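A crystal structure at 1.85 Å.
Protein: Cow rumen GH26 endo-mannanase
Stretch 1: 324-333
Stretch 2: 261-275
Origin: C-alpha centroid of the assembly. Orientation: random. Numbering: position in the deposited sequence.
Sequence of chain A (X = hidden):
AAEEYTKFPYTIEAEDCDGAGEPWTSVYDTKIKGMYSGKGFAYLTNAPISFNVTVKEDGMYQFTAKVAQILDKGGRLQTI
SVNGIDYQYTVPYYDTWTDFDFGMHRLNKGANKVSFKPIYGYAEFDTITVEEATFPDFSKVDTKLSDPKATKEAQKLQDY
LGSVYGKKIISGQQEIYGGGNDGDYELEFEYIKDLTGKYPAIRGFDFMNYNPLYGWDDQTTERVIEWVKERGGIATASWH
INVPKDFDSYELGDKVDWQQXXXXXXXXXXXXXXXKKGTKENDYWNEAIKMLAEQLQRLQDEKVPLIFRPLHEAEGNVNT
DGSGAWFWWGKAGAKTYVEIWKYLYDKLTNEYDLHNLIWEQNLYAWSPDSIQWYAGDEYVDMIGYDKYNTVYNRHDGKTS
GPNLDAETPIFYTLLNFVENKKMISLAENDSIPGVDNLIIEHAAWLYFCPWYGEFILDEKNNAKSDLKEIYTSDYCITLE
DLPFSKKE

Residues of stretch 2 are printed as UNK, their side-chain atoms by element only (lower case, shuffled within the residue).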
# COMPACT_ATOMS: atom_id res chain seq x y z
N GLY A 324 -15.53 7.38 6.63
CA GLY A 324 -14.54 6.49 7.21
C GLY A 324 -13.17 7.12 7.41
O GLY A 324 -12.27 6.51 7.98
N ALA A 325 -13.02 8.35 6.94
CA ALA A 325 -11.73 9.04 7.01
C ALA A 325 -11.41 9.46 8.44
O ALA A 325 -12.31 9.76 9.23
CB ALA A 325 -11.73 10.25 6.10
N TRP A 326 -10.13 9.48 8.79
CA TRP A 326 -9.73 9.94 10.12
C TRP A 326 -8.90 11.22 10.05
O TRP A 326 -8.64 11.84 11.07
CB TRP A 326 -8.98 8.85 10.88
CG TRP A 326 -7.86 8.19 10.13
CD1 TRP A 326 -6.71 8.77 9.68
CD2 TRP A 326 -7.78 6.80 9.78
NE1 TRP A 326 -5.93 7.84 9.05
CE2 TRP A 326 -6.55 6.62 9.10
CE3 TRP A 326 -8.62 5.70 9.97
CZ2 TRP A 326 -6.15 5.38 8.61
CZ3 TRP A 326 -8.22 4.47 9.48
CH2 TRP A 326 -7.00 4.32 8.81
N PHE A 327 -8.49 11.60 8.85
CA PHE A 327 -7.83 12.89 8.63
C PHE A 327 -8.82 13.86 7.99
O PHE A 327 -9.71 13.43 7.25
CB PHE A 327 -6.59 12.74 7.75
CG PHE A 327 -5.44 12.08 8.45
CD1 PHE A 327 -5.10 12.42 9.74
CD2 PHE A 327 -4.70 11.10 7.81
CE1 PHE A 327 -4.03 11.82 10.38
CE2 PHE A 327 -3.63 10.48 8.44
CZ PHE A 327 -3.30 10.84 9.73
N TRP A 328 -8.68 15.16 8.27
CA TRP A 328 -9.68 16.13 7.82
C TRP A 328 -9.77 16.22 6.30
O TRP A 328 -10.84 16.51 5.76
CB TRP A 328 -9.40 17.52 8.42
CG TRP A 328 -8.13 18.20 7.97
CD1 TRP A 328 -6.95 18.24 8.65
CD2 TRP A 328 -7.93 18.95 6.76
NE1 TRP A 328 -6.02 18.97 7.94
CE2 TRP A 328 -6.59 19.41 6.78
CE3 TRP A 328 -8.74 19.28 5.67
CZ2 TRP A 328 -6.06 20.18 5.74
CZ3 TRP A 328 -8.21 20.05 4.64
CH2 TRP A 328 -6.87 20.49 4.69
N TRP A 329 -8.67 15.96 5.60
CA TRP A 329 -8.67 16.10 4.15
C TRP A 329 -9.46 14.99 3.43
O TRP A 329 -9.67 15.07 2.22
CB TRP A 329 -7.24 16.16 3.60
CG TRP A 329 -6.29 15.12 4.14
CD1 TRP A 329 -6.20 13.82 3.76
CD2 TRP A 329 -5.29 15.33 5.15
NE1 TRP A 329 -5.20 13.19 4.47
CE2 TRP A 329 -4.63 14.10 5.33
CE3 TRP A 329 -4.89 16.43 5.91
CZ2 TRP A 329 -3.59 13.94 6.24
CZ3 TRP A 329 -3.86 16.27 6.82
CH2 TRP A 329 -3.22 15.03 6.98
N GLY A 330 -9.90 13.98 4.17
CA GLY A 330 -10.69 12.91 3.58
C GLY A 330 -12.14 12.96 4.01
O GLY A 330 -12.96 12.14 3.59
N LYS A 331 -12.45 13.94 4.85
CA LYS A 331 -13.76 14.06 5.49
C LYS A 331 -14.90 14.32 4.51
O LYS A 331 -16.05 13.97 4.77
CB LYS A 331 -13.71 15.18 6.53
CG LYS A 331 -14.91 15.28 7.45
CD LYS A 331 -14.69 16.39 8.46
CE LYS A 331 -15.86 16.53 9.42
NZ LYS A 331 -15.61 17.60 10.41
N ALA A 332 -14.58 14.93 3.37
CA ALA A 332 -15.60 15.31 2.39
C ALA A 332 -15.73 14.29 1.26
O ALA A 332 -16.46 14.52 0.29
CB ALA A 332 -15.29 16.68 1.82
N GLY A 333 -15.04 13.16 1.38
CA GLY A 333 -15.16 12.10 0.40
C GLY A 333 -14.03 12.04 -0.62
O GLY A 333 -13.19 12.94 -0.68
N UNK A 261 -5.92 22.44 18.28
CA UNK A 261 -5.84 22.10 16.87
C UNK A 261 -6.05 20.61 16.67
O UNK A 261 -5.96 19.83 17.62
c UNK A 261 -4.50 22.53 16.29
s UNK A 261 -4.15 24.29 16.48
N UNK A 262 -6.33 20.21 15.44
CA UNK A 262 -6.53 18.80 15.13
C UNK A 262 -6.22 18.52 13.67
O UNK A 262 -6.33 19.40 12.82
o UNK A 262 -8.08 16.93 15.31
c UNK A 262 -7.97 18.35 15.45
c UNK A 262 -8.97 19.03 14.52
N UNK A 263 -5.81 17.28 13.38
CA UNK A 263 -5.71 16.84 12.00
C UNK A 263 -6.85 15.87 11.70
O UNK A 263 -6.95 15.33 10.60
c UNK A 263 -3.12 13.18 14.55
c UNK A 263 -4.28 13.00 13.83
c UNK A 263 -2.35 14.31 14.36
c UNK A 263 -2.75 15.27 13.46
o UNK A 263 -2.72 12.22 15.45
c UNK A 263 -4.67 13.97 12.92
c UNK A 263 -4.35 16.18 11.72
c UNK A 263 -3.92 15.12 12.73
N UNK A 264 -7.69 15.65 12.71
CA UNK A 264 -8.77 14.66 12.62
C UNK A 264 -10.04 15.26 12.01
O UNK A 264 -10.01 16.34 11.42
c UNK A 264 -9.06 14.08 13.99
N UNK A 265 -11.15 14.55 12.18
CA UNK A 265 -12.41 14.94 11.56
C UNK A 265 -13.36 15.59 12.56
O UNK A 265 -14.58 15.55 12.40
c UNK A 265 -12.28 13.14 9.81
c UNK A 265 -13.12 13.72 10.93
o UNK A 265 -13.32 12.71 11.93
N UNK A 266 -12.80 16.22 13.59
CA UNK A 266 -13.59 16.77 14.68
C UNK A 266 -13.70 18.30 14.62
O UNK A 266 -14.21 18.92 15.55
o UNK A 266 -11.60 16.63 16.06
c UNK A 266 -12.99 16.35 16.02
N UNK A 267 -13.22 18.90 13.54
CA UNK A 267 -13.22 20.35 13.41
C UNK A 267 -14.44 20.87 12.64
O UNK A 267 -15.06 20.13 11.88
o UNK A 267 -11.98 22.23 12.50
c UNK A 267 -11.94 20.83 12.73
N UNK A 268 -14.76 22.14 12.85
CA UNK A 268 -15.83 22.79 12.10
C UNK A 268 -15.29 23.35 10.78
O UNK A 268 -16.04 23.91 9.97
c UNK A 268 -16.48 23.93 12.91
o UNK A 268 -15.47 24.84 13.36
c UNK A 268 -17.21 23.36 14.12
N UNK A 269 -13.99 23.20 10.58
CA UNK A 269 -13.33 23.49 9.31
C UNK A 269 -14.02 22.71 8.19
O UNK A 269 -14.06 21.48 8.22
c UNK A 269 -10.92 22.64 7.11
c UNK A 269 -10.31 24.68 8.17
c UNK A 269 -10.15 22.97 6.01
c UNK A 269 -9.53 25.02 7.08
c UNK A 269 -11.02 23.50 8.20
c UNK A 269 -11.84 23.12 9.41
c UNK A 269 -9.45 24.17 5.99
N UNK A 270 -14.58 23.43 7.22
CA UNK A 270 -15.25 22.79 6.09
C UNK A 270 -14.22 22.33 5.06
O UNK A 270 -13.68 23.14 4.31
c UNK A 270 -19.69 25.19 6.51
c UNK A 270 -18.50 24.89 5.62
c UNK A 270 -17.46 24.05 6.35
c UNK A 270 -16.27 23.74 5.46
n UNK A 270 -19.30 25.92 7.75
N UNK A 271 -13.97 21.03 5.03
CA UNK A 271 -12.92 20.45 4.18
C UNK A 271 -13.05 20.85 2.71
O UNK A 271 -12.07 21.26 2.09
c UNK A 271 -12.91 18.91 4.29
c UNK A 271 -11.96 18.31 3.27
o UNK A 271 -12.50 18.53 5.60
N UNK A 272 -14.25 20.74 2.17
CA UNK A 272 -14.49 21.03 0.76
C UNK A 272 -14.18 22.48 0.40
O UNK A 272 -13.85 22.78 -0.75
c UNK A 272 -15.92 20.69 0.38
N UNK A 273 -14.27 23.38 1.37
CA UNK A 273 -14.09 24.80 1.11
C UNK A 273 -12.63 25.23 1.05
O UNK A 273 -12.33 26.35 0.64
c UNK A 273 -16.32 25.69 1.91
o UNK A 273 -17.07 26.09 2.83
c UNK A 273 -14.83 25.64 2.16
o UNK A 273 -16.74 25.34 0.79
N UNK A 274 -11.71 24.35 1.45
CA UNK A 274 -10.30 24.73 1.49
C UNK A 274 -9.75 24.99 0.09
O UNK A 274 -8.72 25.63 -0.07
s UNK A 274 -9.13 22.17 1.22
c UNK A 274 -9.46 23.65 2.19
N UNK A 275 -10.46 24.51 -0.93
CA UNK A 275 -10.07 24.76 -2.31
C UNK A 275 -11.04 25.71 -3.01
O UNK A 275 -11.07 25.80 -4.24
c UNK A 275 -9.97 23.45 -3.11
c UNK A 275 -11.31 21.42 -3.89
c UNK A 275 -8.85 22.59 -2.57
c UNK A 275 -11.30 22.70 -3.08
O HOH W 1 -12.29 18.04 10.63
O HOH W 2 -10.77 11.28 12.94
O HOH W 3 -16.23 19.83 8.62

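Position 261 carries one carbon and then one sulfur, with no further carbon beyond it: Cys-261. It lies in a short strand, out of reach of stretch 1. At 262 a single carbon bears one oxygen and one carbon, the fork of Thr-262; its OG1 accepts a hydrogen bond from the backbone N of position 264, fixing the chain as it leaves the strand.

Position 263 has one carbon, then a six-carbon ring bearing an oxygen, hence Tyr-263. The edge of the Phe-327 ring points toward its face, with planes at 76° and Phe-327 CE1 3.4 Å from Tyr-263 CD1. Its backbone also takes part: Trp-328 N donates to Tyr-263 O at 2.9 Å.

A lone carbon at 264 identifies Ala-264. Here the two stretches run close, and Ala-264 CA makes a CA-H...O contact of 3.2 Å with Trp-326 O; the small side chain points away overall.

Position 265 again shows one carbon carrying an oxygen and a carbon: Thr-265. Both branches are used. The methyl CG2 lies 3.4 Å from Ala-325 O and 3.6 Å from Phe-327 O, while OG1 is 3.1 Å from the oxygen of water 2, which donates to Trp-326 O.

Positions 266 and 267 each have one carbon and one oxygen, so they are Ser-266 and Ser-267. The first side chain points away into an exposed setting. The second is buried, and its OG accepts a hydrogen bond from the backbone N of position 269, stabilizing the turn of the chain.

At 268 the one-carbon fork to oxygen and carbon returns as Thr-268, pointing away and exposed. One carbon and an unsubstituted six-carbon ring make 269 Phe-269. Its edge meets the face of the Trp-328 six-membered ring, centroids 5.2 Å apart, an apolar partner for a buried indole.

Four carbons in a row ending in nitrogen mark 270 as Lys-270, exposed and directed away, where a charged end can meet solvent. Position 271 has the forked carbon, oxygen and carbon of Thr-271. Its OG1 donates to Trp-328 O at 2.6 Å, and its CG2 lies 4.0 Å from Ala-332 CB, so one compact residue serves a polar and an apolar neighbor.

The single carbon at 272 is Ala-272, whose CB sits 4.3 Å from Ala-332 CB. At 273 two carbons, the second with two oxygens, give Asp-273, out of reach. One carbon and a sulfur at 274 give Cys-274; its SG approaches the edge of the Trp-328 ring, 4.1 Å from CZ3. Four carbons forked at the first, one arm two carbons long, make 275 Ile-275, beyond contact.

The contact centers on Trp-328: its backbone is held at both N and O, while its ring packs against Phe-269 and Cys-274. Lys-331 extends in an all-t conformation so that its NZ donates to Thr-265 O at 3.0 Å, and water 3 links that ammonium to Phe-269 O.

Stretch 2 261-275: CTYATSSTFKTADCI
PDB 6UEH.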